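Local atomic coordinates of capsular polysaccharide biosynthesis protein (Burkholderia pseudomallei, PDB entry 4BQN), a protein that binds coenzyme A and is probably an acetyltransferase acting in the biosynthesis of capsular polysaccharide. Residues 199-204 and 234-239; 96-101 and 205-210; 124-129 and 286-291. The protein carries 1 engineered substitution. All blocks are in the same frame, centred on the assembly; numbering follows the deposited sequence. Where two conformers were deposited one is given.

Interaction 1. Residues 199-204 and 234-239; sequences MNHPTA and LDVTKM. With COA (coenzyme A), chain C.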
loop_
_atom_site.group_PDB
_atom_site.type_symbol
_atom_site.label_atom_id
_atom_site.label_comp_id
_atom_site.label_asym_id
_atom_site.label_seq_id
_atom_site.Cartn_x
_atom_site.Cartn_y
_atom_site.Cartn_z
ATOM N N MET A 199 2.621 3.247 -3.158
ATOM C CA MET A 199 2.473 3.492 -1.727
ATOM C C MET A 199 1.833 2.338 -0.973
ATOM O O MET A 199 2.075 2.164 0.217
ATOM C CB MET A 199 1.675 4.769 -1.485
ATOM C CG MET A 199 0.252 4.754 -2.007
ATOM S SD MET A 199 -0.417 6.423 -1.886
ATOM C CE MET A 199 -2.147 6.112 -2.210
ATOM N N ASN A 200 0.963 1.576 -1.645
ATOM C CA ASN A 200 0.258 0.490 -0.941
ATOM C C ASN A 200 0.399 -0.876 -1.620
ATOM O O ASN A 200 -0.352 -1.812 -1.327
ATOM C CB ASN A 200 -1.207 0.885 -0.678
ATOM C CG ASN A 200 -1.919 1.285 -1.954
ATOM O OD1 ASN A 200 -1.554 0.810 -3.023
ATOM N ND2 ASN A 200 -2.895 2.184 -1.852
ATOM N N HIS A 201 1.413 -1.004 -2.474
ATOM C CA HIS A 201 1.748 -2.292 -3.077
ATOM C C HIS A 201 3.178 -2.706 -2.741
ATOM O O HIS A 201 4.118 -2.369 -3.461
ATOM C CB HIS A 201 1.586 -2.264 -4.601
ATOM C CG HIS A 201 0.163 -2.245 -5.073
ATOM N ND1 HIS A 201 -0.152 -2.185 -6.411
ATOM C CD2 HIS A 201 -1.020 -2.254 -4.407
ATOM C CE1 HIS A 201 -1.465 -2.190 -6.555
ATOM N NE2 HIS A 201 -2.018 -2.239 -5.357
ATOM N N PRO A 202 3.350 -3.438 -1.634
ATOM C CA PRO A 202 4.655 -4.023 -1.285
ATOM C C PRO A 202 5.238 -4.868 -2.406
ATOM O O PRO A 202 4.501 -5.564 -3.119
ATOM C CB PRO A 202 4.319 -4.904 -0.073
ATOM C CG PRO A 202 3.161 -4.195 0.555
ATOM C CD PRO A 202 2.341 -3.658 -0.582
ATOM N N THR A 203 6.555 -4.817 -2.540
ATOM C CA THR A 203 7.272 -5.715 -3.427
ATOM C C THR A 203 7.398 -7.091 -2.765
ATOM O O THR A 203 7.125 -7.268 -1.573
ATOM C CB THR A 203 8.693 -5.210 -3.710
ATOM O OG1 THR A 203 9.427 -5.196 -2.478
ATOM C CG2 THR A 203 8.682 -3.791 -4.326
ATOM N N ALA A 204 7.859 -8.068 -3.539
ATOM C CA ALA A 204 8.103 -9.416 -3.029
ATOM C C ALA A 204 8.875 -9.458 -1.719
ATOM O O ALA A 204 8.520 -10.217 -0.813
ATOM C CB ALA A 204 8.840 -10.246 -4.063
ATOM N N LEU A 234 2.015 -8.202 -6.091
ATOM C CA LEU A 234 1.490 -6.845 -6.257
ATOM C C LEU A 234 2.361 -6.018 -7.197
ATOM O O LEU A 234 2.645 -4.852 -6.931
ATOM C CB LEU A 234 1.332 -6.171 -4.892
ATOM C CG LEU A 234 0.342 -6.888 -3.973
ATOM C CD1 LEU A 234 0.366 -6.244 -2.606
ATOM C CD2 LEU A 234 -1.073 -6.862 -4.522
ATOM N N ASP A 235 2.766 -6.628 -8.306
ATOM C CA ASP A 235 3.696 -5.995 -9.242
ATOM C C ASP A 235 3.030 -5.363 -10.470
ATOM O O ASP A 235 3.726 -4.971 -11.409
ATOM C CB ASP A 235 4.759 -7.005 -9.701
ATOM C CG ASP A 235 4.194 -8.081 -10.604
ATOM O OD1 ASP A 235 2.992 -8.397 -10.508
ATOM O OD2 ASP A 235 4.968 -8.632 -11.412
ATOM N N VAL A 236 1.701 -5.249 -10.461
ATOM C CA VAL A 236 0.959 -4.706 -11.604
ATOM C C VAL A 236 1.461 -3.318 -12.044
ATOM O O VAL A 236 1.649 -3.063 -13.250
ATOM C CB VAL A 236 -0.579 -4.669 -11.329
ATOM C CG1 VAL A 236 -0.948 -3.934 -10.042
ATOM C CG2 VAL A 236 -1.336 -4.065 -12.509
ATOM N N THR A 237 1.701 -2.446 -11.070
ATOM C CA THR A 237 2.011 -1.052 -11.328
ATOM C C THR A 237 3.262 -0.649 -10.566
ATOM O O THR A 237 3.421 -0.965 -9.381
ATOM C CB THR A 237 0.796 -0.177 -10.986
ATOM O OG1 THR A 237 -0.215 -0.441 -11.968
ATOM C CG2 THR A 237 1.120 1.308 -10.966
ATOM N N LYS A 238 4.170 0.036 -11.254
ATOM C CA LYS A 238 5.466 0.369 -10.667
ATOM C C LYS A 238 5.725 1.846 -10.877
ATOM O O LYS A 238 5.977 2.284 -12.008
ATOM C CB LYS A 238 6.579 -0.499 -11.274
ATOM C CG LYS A 238 6.357 -2.003 -11.100
ATOM C CD LYS A 238 7.445 -2.873 -11.712
ATOM C CE LYS A 238 7.145 -4.347 -11.461
ATOM N NZ LYS A 238 8.096 -5.275 -12.136
ATOM N N MET A 239 5.597 2.613 -9.799
ATOM C CA MET A 239 5.845 4.048 -9.858
ATOM C C MET A 239 7.334 4.324 -9.998
ATOM O O MET A 239 8.160 3.600 -9.435
ATOM C CB MET A 239 5.280 4.756 -8.633
ATOM C CG MET A 239 3.755 4.766 -8.560
ATOM S SD MET A 239 3.024 5.801 -9.845
ATOM C CE MET A 239 2.061 4.626 -10.770
HETATM N N1A COA C . -0.026 6.873 5.615
HETATM C C2A COA C . -0.852 7.722 4.953
HETATM N N3A COA C . -2.082 7.364 4.545
HETATM C C4A COA C . -2.542 6.124 4.829
HETATM C C5A COA C . -1.709 5.168 5.547
HETATM C C6A COA C . -0.379 5.615 5.943
HETATM N N6A COA C . 0.446 4.775 6.602
HETATM N N7A COA C . -2.406 4.016 5.688
HETATM C C8A COA C . -3.614 4.229 5.108
HETATM N N9A COA C . -3.677 5.472 4.579
HETATM C C1B COA C . -4.812 6.121 3.912
HETATM C C2B COA C . -5.690 5.209 3.074
HETATM O O2B COA C . -5.166 5.090 1.750
HETATM C C3B COA C . -7.001 5.976 3.141
HETATM O O3B COA C . -6.880 7.091 2.238
HETATM P P3B COA C . -8.141 7.989 1.802
HETATM O O7A COA C . -7.570 8.891 0.737
HETATM O O8A COA C . -9.140 6.997 1.268
HETATM O O9A COA C . -8.603 8.710 3.046
HETATM C C4B COA C . -7.016 6.512 4.572
HETATM O O4B COA C . -5.649 6.567 4.983
HETATM C C5B COA C . -7.822 5.661 5.553
HETATM O O5B COA C . -7.300 4.339 5.491
HETATM P P1A COA C . -6.995 3.488 6.797
HETATM O O1A COA C . -6.318 2.234 6.326
HETATM O O2A COA C . -6.282 4.317 7.823
HETATM O O3A COA C . -8.413 3.135 7.447
HETATM P P2A COA C . -9.745 2.378 6.949
HETATM O O4A COA C . -10.850 3.403 6.907
HETATM O O5A COA C . -9.907 1.208 7.880
HETATM O O6A COA C . -9.471 1.877 5.463
HETATM C CBP COA C . -8.625 0.663 3.576
HETATM C CCP COA C . -8.799 0.657 5.094
HETATM C CDP COA C . -7.911 -0.605 3.123
HETATM C CEP COA C . -10.008 0.640 2.946
HETATM C CAP COA C . -7.831 1.939 3.194
HETATM O OAP COA C . -6.478 1.820 3.638
HETATM C C9P COA C . -7.815 2.354 1.731
HETATM O O9P COA C . -8.732 3.019 1.267
HETATM N N8P COA C . -6.749 2.029 0.991
HETATM C C7P COA C . -6.615 2.440 -0.401
HETATM C C6P COA C . -7.477 1.670 -1.385
HETATM C C5P COA C . -7.073 0.221 -1.332
HETATM O O5P COA C . -7.617 -0.561 -0.567
HETATM N N4P COA C . -6.104 -0.123 -2.159
HETATM C C3P COA C . -5.608 -1.469 -2.219
HETATM C C2P COA C . -4.121 -1.473 -1.950
HETATM S S1P COA C . -3.672 -3.086 -1.443
HETATM O O HOH W 1 1.797 -2.616 -8.172
HETATM O O HOH W 2 4.456 -7.996 -4.551
#

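Interaction 2. Residues 96-101 and 205-210; sequences QYMHWE and ALMREI. With COA (coenzyme A), chain C.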
loop_
_atom_site.group_PDB
_atom_site.type_symbol
_atom_site.label_atom_id
_atom_site.label_comp_id
_atom_site.label_asym_id
_atom_site.label_seq_id
_atom_site.Cartn_x
_atom_site.Cartn_y
_atom_site.Cartn_z
ATOM N N GLN A 96 -0.587 -5.487 9.881
ATOM C CA GLN A 96 -0.388 -4.130 9.446
ATOM C C GLN A 96 -0.850 -3.915 7.998
ATOM O O GLN A 96 -0.583 -4.750 7.123
ATOM C CB GLN A 96 1.103 -3.816 9.544
ATOM C CG GLN A 96 1.517 -2.434 9.064
ATOM C CD GLN A 96 2.954 -2.166 9.442
ATOM O OE1 GLN A 96 3.841 -2.950 9.110
ATOM N NE2 GLN A 96 3.193 -1.065 10.172
ATOM N N TYR A 97 -1.527 -2.788 7.764
ATOM C CA TYR A 97 -1.806 -2.311 6.423
ATOM C C TYR A 97 -0.566 -1.528 5.983
ATOM O O TYR A 97 -0.223 -0.482 6.568
ATOM C CB TYR A 97 -3.059 -1.443 6.386
ATOM C CG TYR A 97 -3.308 -0.875 5.017
ATOM C CD1 TYR A 97 -3.620 -1.710 3.936
ATOM C CD2 TYR A 97 -3.197 0.492 4.785
ATOM C CE1 TYR A 97 -3.842 -1.192 2.672
ATOM C CE2 TYR A 97 -3.418 1.024 3.520
ATOM C CZ TYR A 97 -3.735 0.175 2.468
ATOM O OH TYR A 97 -3.969 0.669 1.216
ATOM N N MET A 98 0.139 -2.044 4.987
ATOM C CA MET A 98 1.433 -1.496 4.625
ATOM C C MET A 98 1.259 -0.363 3.608
ATOM O O MET A 98 0.879 -0.596 2.463
ATOM C CB MET A 98 2.321 -2.611 4.066
ATOM C CG MET A 98 2.613 -3.684 5.086
ATOM S SD MET A 98 3.346 -5.179 4.397
ATOM C CE MET A 98 1.870 -6.029 3.821
ATOM N N HIS A 99 1.575 0.857 4.025
ATOM C CA HIS A 99 1.460 2.048 3.196
ATOM C C HIS A 99 2.708 2.875 3.471
ATOM O O HIS A 99 3.093 3.065 4.633
ATOM C CB HIS A 99 0.161 2.781 3.533
ATOM C CG HIS A 99 -0.046 4.068 2.802
ATOM N ND1 HIS A 99 -1.092 4.265 1.922
ATOM C CD2 HIS A 99 0.623 5.246 2.863
ATOM C CE1 HIS A 99 -1.053 5.507 1.475
ATOM N NE2 HIS A 99 -0.018 6.122 2.025
ATOM N N TRP A 100 3.359 3.332 2.409
ATOM C CA TRP A 100 4.634 4.030 2.547
ATOM C C TRP A 100 4.838 4.910 1.333
ATOM O O TRP A 100 4.981 4.396 0.221
ATOM C CB TRP A 100 5.763 2.999 2.637
ATOM C CG TRP A 100 7.112 3.569 2.877
ATOM C CD1 TRP A 100 8.080 3.852 1.942
ATOM C CD2 TRP A 100 7.688 3.866 4.158
ATOM N NE1 TRP A 100 9.215 4.331 2.570
ATOM C CE2 TRP A 100 8.996 4.359 3.925
ATOM C CE3 TRP A 100 7.223 3.779 5.482
ATOM C CZ2 TRP A 100 9.847 4.737 4.964
ATOM C CZ3 TRP A 100 8.068 4.153 6.516
ATOM C CH2 TRP A 100 9.361 4.641 6.249
ATOM N N GLU A 101 4.869 6.224 1.543
ATOM C CA GLU A 101 4.996 7.207 0.449
ATOM C C GLU A 101 6.448 7.614 0.195
ATOM O O GLU A 101 6.712 8.476 -0.627
ATOM C CB GLU A 101 4.113 8.434 0.730
ATOM C CG GLU A 101 2.649 8.054 0.760
ATOM C CD GLU A 101 1.753 9.170 1.220
ATOM O OE1 GLU A 101 2.132 10.346 1.057
ATOM O OE2 GLU A 101 0.674 8.848 1.746
ATOM N N ALA A 205 9.953 -8.681 -1.638
ATOM C CA ALA A 205 10.808 -8.724 -0.444
ATOM C C ALA A 205 9.997 -8.346 0.796
ATOM O O ALA A 205 10.115 -8.974 1.856
ATOM C CB ALA A 205 11.988 -7.783 -0.614
ATOM N N LEU A 206 9.170 -7.315 0.680
ATOM C CA LEU A 206 8.348 -6.899 1.812
ATOM C C LEU A 206 7.214 -7.898 2.112
ATOM O O LEU A 206 6.920 -8.161 3.284
ATOM C CB LEU A 206 7.824 -5.472 1.644
ATOM C CG LEU A 206 7.095 -4.916 2.879
ATOM C CD1 LEU A 206 7.979 -4.969 4.121
ATOM C CD2 LEU A 206 6.613 -3.508 2.602
ATOM N N MET A 207 6.595 -8.462 1.071
ATOM C CA MET A 207 5.589 -9.491 1.288
ATOM C C MET A 207 6.180 -10.706 1.999
ATOM O O MET A 207 5.521 -11.282 2.869
ATOM C CB MET A 207 4.943 -9.912 -0.041
ATOM C CG MET A 207 4.028 -8.847 -0.655
ATOM S SD MET A 207 2.744 -8.187 0.429
ATOM C CE MET A 207 1.913 -9.698 0.930
ATOM N N ARG A 208 7.394 -11.115 1.621
ATOM C CA ARG A 208 8.052 -12.218 2.331
ATOM C C ARG A 208 8.259 -11.850 3.793
ATOM O O ARG A 208 8.050 -12.675 4.687
ATOM C CB ARG A 208 9.378 -12.584 1.695
ATOM C CG ARG A 208 9.231 -13.255 0.339
ATOM C CD ARG A 208 10.549 -13.860 -0.103
ATOM N NE ARG A 208 11.619 -12.883 -0.282
ATOM C CZ ARG A 208 11.912 -12.272 -1.433
ATOM N NH1 ARG A 208 11.170 -12.475 -2.525
ATOM N NH2 ARG A 208 12.932 -11.422 -1.488
ATOM N N GLU A 209 8.693 -10.616 4.044
ATOM C CA GLU A 209 8.985 -10.212 5.415
ATOM C C GLU A 209 7.732 -10.254 6.294
ATOM O O GLU A 209 7.765 -10.804 7.404
ATOM C CB GLU A 209 9.648 -8.828 5.478
ATOM C CG GLU A 209 10.391 -8.606 6.786
ATOM C CD GLU A 209 11.589 -9.534 6.952
ATOM O OE1 GLU A 209 12.243 -9.887 5.941
ATOM O OE2 GLU A 209 11.881 -9.932 8.100
ATOM N N ILE A 210 6.622 -9.691 5.814
ATOM C CA ILE A 210 5.391 -9.694 6.617
ATOM C C ILE A 210 4.854 -11.118 6.797
ATOM O O ILE A 210 4.394 -11.468 7.886
ATOM C CB ILE A 210 4.315 -8.705 6.078
ATOM C CG1 ILE A 210 3.168 -8.517 7.065
ATOM C CG2 ILE A 210 3.775 -9.130 4.732
ATOM C CD1 ILE A 210 3.578 -7.809 8.321
HETATM N N1A COA C . -0.026 6.873 5.615
HETATM C C2A COA C . -0.852 7.722 4.953
HETATM N N3A COA C . -2.082 7.364 4.545
HETATM C C4A COA C . -2.542 6.124 4.829
HETATM C C5A COA C . -1.709 5.168 5.547
HETATM C C6A COA C . -0.379 5.615 5.943
HETATM N N6A COA C . 0.446 4.775 6.602
HETATM N N7A COA C . -2.406 4.016 5.688
HETATM C C8A COA C . -3.614 4.229 5.108
HETATM N N9A COA C . -3.677 5.472 4.579
HETATM C C1B COA C . -4.812 6.121 3.912
HETATM C C2B COA C . -5.690 5.209 3.074
HETATM O O2B COA C . -5.166 5.090 1.750
HETATM C C3B COA C . -7.001 5.976 3.141
HETATM O O3B COA C . -6.880 7.091 2.238
HETATM P P3B COA C . -8.141 7.989 1.802
HETATM O O7A COA C . -7.570 8.891 0.737
HETATM O O8A COA C . -9.140 6.997 1.268
HETATM O O9A COA C . -8.603 8.710 3.046
HETATM C C4B COA C . -7.016 6.512 4.572
HETATM O O4B COA C . -5.649 6.567 4.983
HETATM C C5B COA C . -7.822 5.661 5.553
HETATM O O5B COA C . -7.300 4.339 5.491
HETATM P P1A COA C . -6.995 3.488 6.797
HETATM O O1A COA C . -6.318 2.234 6.326
HETATM O O2A COA C . -6.282 4.317 7.823
HETATM O O3A COA C . -8.413 3.135 7.447
HETATM P P2A COA C . -9.745 2.378 6.949
HETATM O O4A COA C . -10.850 3.403 6.907
HETATM O O5A COA C . -9.907 1.208 7.880
HETATM O O6A COA C . -9.471 1.877 5.463
HETATM C CBP COA C . -8.625 0.663 3.576
HETATM C CCP COA C . -8.799 0.657 5.094
HETATM C CDP COA C . -7.911 -0.605 3.123
HETATM C CEP COA C . -10.008 0.640 2.946
HETATM C CAP COA C . -7.831 1.939 3.194
HETATM O OAP COA C . -6.478 1.820 3.638
HETATM C C9P COA C . -7.815 2.354 1.731
HETATM O O9P COA C . -8.732 3.019 1.267
HETATM N N8P COA C . -6.749 2.029 0.991
HETATM C C7P COA C . -6.615 2.440 -0.401
HETATM C C6P COA C . -7.477 1.670 -1.385
HETATM C C5P COA C . -7.073 0.221 -1.332
HETATM O O5P COA C . -7.617 -0.561 -0.567
HETATM N N4P COA C . -6.104 -0.123 -2.159
HETATM C C3P COA C . -5.608 -1.469 -2.219
HETATM C C2P COA C . -4.121 -1.473 -1.950
HETATM S S1P COA C . -3.672 -3.086 -1.443
#

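Interaction 3. Residues 124-129 and 286-291; sequences LIAGAV and ADVSAF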
loop_
_atom_site.group_PDB
_atom_site.type_symbol
_atom_site.label_atom_id
_atom_site.label_comp_id
_atom_site.label_asym_id
_atom_site.label_seq_id
_atom_site.Cartn_x
_atom_site.Cartn_y
_atom_site.Cartn_z
ATOM N N LEU A 124 1.360 16.133 -6.864
ATOM C CA LEU A 124 2.091 17.380 -7.075
ATOM C C LEU A 124 1.646 18.026 -8.381
ATOM O O LEU A 124 1.520 19.235 -8.455
ATOM C CB LEU A 124 3.604 17.158 -7.037
ATOM C CG LEU A 124 4.407 18.465 -6.965
ATOM C CD1 LEU A 124 4.097 19.263 -5.702
ATOM C CD2 LEU A 124 5.886 18.157 -7.046
ATOM N N ILE A 125 1.400 17.211 -9.405
ATOM C CA ILE A 125 0.812 17.713 -10.658
ATOM C C ILE A 125 -0.537 18.385 -10.393
ATOM O O ILE A 125 -0.808 19.443 -10.948
ATOM C CB ILE A 125 0.761 16.615 -11.734
ATOM C CG1 ILE A 125 2.186 16.387 -12.226
ATOM C CG2 ILE A 125 -0.160 16.999 -12.896
ATOM C CD1 ILE A 125 2.349 15.330 -13.292
ATOM N N ALA A 126 -1.379 17.779 -9.554
ATOM C CA ALA A 126 -2.632 18.446 -9.180
ATOM C C ALA A 126 -2.389 19.859 -8.625
ATOM O O ALA A 126 -3.068 20.808 -9.012
ATOM C CB ALA A 126 -3.437 17.605 -8.195
ATOM N N GLY A 127 -1.400 19.998 -7.744
ATOM C CA GLY A 127 -1.039 21.320 -7.222
ATOM C C GLY A 127 -0.559 22.280 -8.294
ATOM O O GLY A 127 -0.909 23.458 -8.287
ATOM N N ALA A 128 0.235 21.768 -9.227
ATOM C CA ALA A 128 0.702 22.566 -10.360
ATOM C C ALA A 128 -0.465 23.041 -11.235
ATOM O O ALA A 128 -0.492 24.204 -11.654
ATOM C CB ALA A 128 1.709 21.774 -11.173
ATOM N N VAL A 129 -1.426 22.156 -11.498
ATOM C CA VAL A 129 -2.625 22.516 -12.269
ATOM C C VAL A 129 -3.378 23.661 -11.582
ATOM O O VAL A 129 -3.780 24.637 -12.226
ATOM C CB VAL A 129 -3.539 21.284 -12.475
ATOM C CG1 VAL A 129 -4.922 21.678 -12.990
ATOM C CG2 VAL A 129 -2.885 20.302 -13.427
ATOM N N ALA A 286 -11.955 23.373 -9.069
ATOM C CA ALA A 286 -12.250 23.437 -7.641
ATOM C C ALA A 286 -12.056 22.078 -6.973
ATOM O O ALA A 286 -11.598 21.997 -5.825
ATOM C CB ALA A 286 -13.658 23.962 -7.396
ATOM N N ASP A 287 -12.396 21.007 -7.684
ATOM C CA ASP A 287 -12.274 19.659 -7.112
ATOM C C ASP A 287 -10.823 19.207 -7.101
ATOM O O ASP A 287 -10.382 18.548 -6.151
ATOM C CB ASP A 287 -13.111 18.641 -7.892
ATOM C CG ASP A 287 -14.588 18.962 -7.882
ATOM O OD1 ASP A 287 -15.021 19.868 -7.133
ATOM O OD2 ASP A 287 -15.321 18.285 -8.630
ATOM N N VAL A 288 -10.074 19.576 -8.134
ATOM C CA VAL A 288 -8.638 19.294 -8.149
ATOM C C VAL A 288 -7.951 20.059 -6.997
ATOM O O VAL A 288 -7.079 19.513 -6.303
ATOM C CB VAL A 288 -8.012 19.625 -9.516
ATOM C CG1 VAL A 288 -6.501 19.416 -9.492
ATOM C CG2 VAL A 288 -8.625 18.744 -10.597
ATOM N N SER A 289 -8.349 21.310 -6.769
ATOM C CA SER A 289 -7.806 22.084 -5.646
ATOM C C SER A 289 -8.150 21.462 -4.277
ATOM O O SER A 289 -7.303 21.376 -3.383
ATOM C CB SER A 289 -8.298 23.526 -5.714
ATOM O OG SER A 289 -7.695 24.312 -4.703
ATOM N N ALA A 290 -9.390 21.017 -4.112
ATOM C CA ALA A 290 -9.776 20.359 -2.864
ATOM C C ALA A 290 -8.936 19.103 -2.628
ATOM O O ALA A 290 -8.505 18.822 -1.510
ATOM C CB ALA A 290 -11.255 20.021 -2.855
ATOM N N PHE A 291 -8.702 18.349 -3.697
ATOM C CA PHE A 291 -7.871 17.147 -3.623
ATOM C C PHE A 291 -6.444 17.509 -3.201
ATOM O O PHE A 291 -5.881 16.916 -2.264
ATOM C CB PHE A 291 -7.866 16.420 -4.983
ATOM C CG PHE A 291 -6.819 15.348 -5.098
ATOM C CD1 PHE A 291 -6.870 14.216 -4.288
ATOM C CD2 PHE A 291 -5.797 15.445 -6.035
ATOM C CE1 PHE A 291 -5.905 13.223 -4.394
ATOM C CE2 PHE A 291 -4.831 14.451 -6.146
ATOM C CZ PHE A 291 -4.888 13.339 -5.329
#

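Interaction 1. Residues 199-204 and 234-239
At the thiol end of the coenzyme A pocket, His201 stands between the ligand and the loop 234-239. Its ring presents one edge to the pantetheine tail, with C2P near the ring plane and 4.0 Å from CD2 of His201; Cys14, to which coenzyme A has been seen covalently bound in this protein, also touches the His201 side chain. On the loop side, ND1 of His201 lies 2.7 Å from a water oxygen set in the ring plane at its edge. That water donates to the carbonyl O of Leu234 and accepts from the backbone N of Thr237, 2.9 Å away, so the turn of the loop holds it in place and it probably helps to fix the rotation of the imidazole. With CG beside the backbone N (chi1 -73°), the ring is directed at the loop, CE1 of His201 lying 3.9 Å from CG1 of Val236.

Leu234 crosses the histidine at about a right angle, CB against CB. Its branch CD1 then runs alongside the proline ring, reaching CD of Pro202 at 3.8 Å, the two side chains pointing the same way. A second water ties the backbones together: it donates to O of Pro202 and accepts from N of Leu234. The polar link between the segments is thus made through water, while the direct touches are van der Waals. Just before the histidine, Asn200 lays its amide carbon CG 3.5 Å from C2P of coenzyme A, and its OD1 is hydrogen-bonded to Tyr120.

Helix 15-24 covers Pro202 and Leu234 through Gln15, and strand 260-262 borders the later half of the loop, where Thr237 packs on Val262 and Met239 on Tyr260, while Thr203 occupies the N-cap position of helix 204-217.

Interaction 2. Residues 96-101 and 205-210
Leu206, on the first turn of helix 204-217, meets the sulfur of Met98: in the conformer given, CG and CD2 of the leucine each lie 4.1 Å from SD of Met98. Next comes Met207, whose CB does not head for the loop but whose chain, bent at chi2 and chi3, brings its own sulfur round to the methyl CE of Met98; the two methionines meet obliquely. One turn on from Leu206, Ile210 supplies the closest touch, its branch methyl CG2 3.8 Å from CE of Met98 and its CB 4.0 Å from SD of Met98. The last two atoms of Met98 rest against three side chains of the helix, the chain bending at chi3 (-83°).

The contact lies behind the pocket wall that Tyr97, His99 and Glu101 contribute to the coenzyme A site. Residues 96-100 run extended, without forming a regular strand, and their alternate side chains Tyr97 and His99 point to the ligand while Met98 points to the helix. The adenine lies over one face of the His99 imidazole, C4A 3.6 Å above the ring plane and over its centre. NE2 of His99 donates to OE2 of Glu101 at 2.8 Å in a nearly straight bond (173°), OE2 using its anti lone pair and lying in the plane of the imidazole; this bond probably fixes the rotation of the ring beside the base. A salt bridge to Arg299 occupies the other oxygen of Glu101. Tyr97 offers a face to OAP of coenzyme A, and its OH accepts a bent bond from N8P of the ligand at 3.1 Å.

Interaction 3. Residues 124-129 and 286-291
Ala126 and Val288 bring two helices together, 123-130 and 285-296, as an apolar helix-helix pair. The two short segments approach to 8.8 Å between axes, and their N-to-C directions differ by 133°, well away from strictly antiparallel. The small residue Ala126 faces the other helix at the point where the backbones come nearest.

Followed outward, the Val288 side chain starts with CB directed at helix 123-130. From there CG1, held anti to the backbone N (chi1 176°), does the touching: it rests 3.7 Å from the carbonyl O of Ala126 and 3.8 Å from CB of Ala126, with CG1 of Val129 more distant at 4.5 Å. The Val288 side chain also packs on Val130.

Phe291, one turn later, brings its ring in beside the same alanine. Leu113 and Ala123 also pack on this phenylalanine, and its side chain is about 7 Å from the bound coenzyme A, though it does not touch the ligand. Ala126 meets the ring at its edge, the methyl CB lying near the ring plane, 3.9 Å from CD2 and 4.0 Å from CE2 of Phe291.

Overall arrangement
From the N terminus, the chain passes the parallel sheet and enters 96-101, which waits for 205-210 to close interaction 2, joining the loop after strand 91-94 to helix 204-217. Before that, helix 123-130 opens interaction 3 and 199-204 opens interaction 1. Interaction 1 closes at 234-239, joining the segment leading into helix 204-217 to the loop before strand 260-262; interaction 3 closes last, at 286-291. Interaction 2 thus crosses both others, while interaction 1 falls within the span of interaction 3. Interactions 1 and 2 touch and share coenzyme A. Interaction 3 joins helices 123-130 and 285-296, its centre about 24 Å from that of interaction 1 and about 29 Å from that of interaction 2.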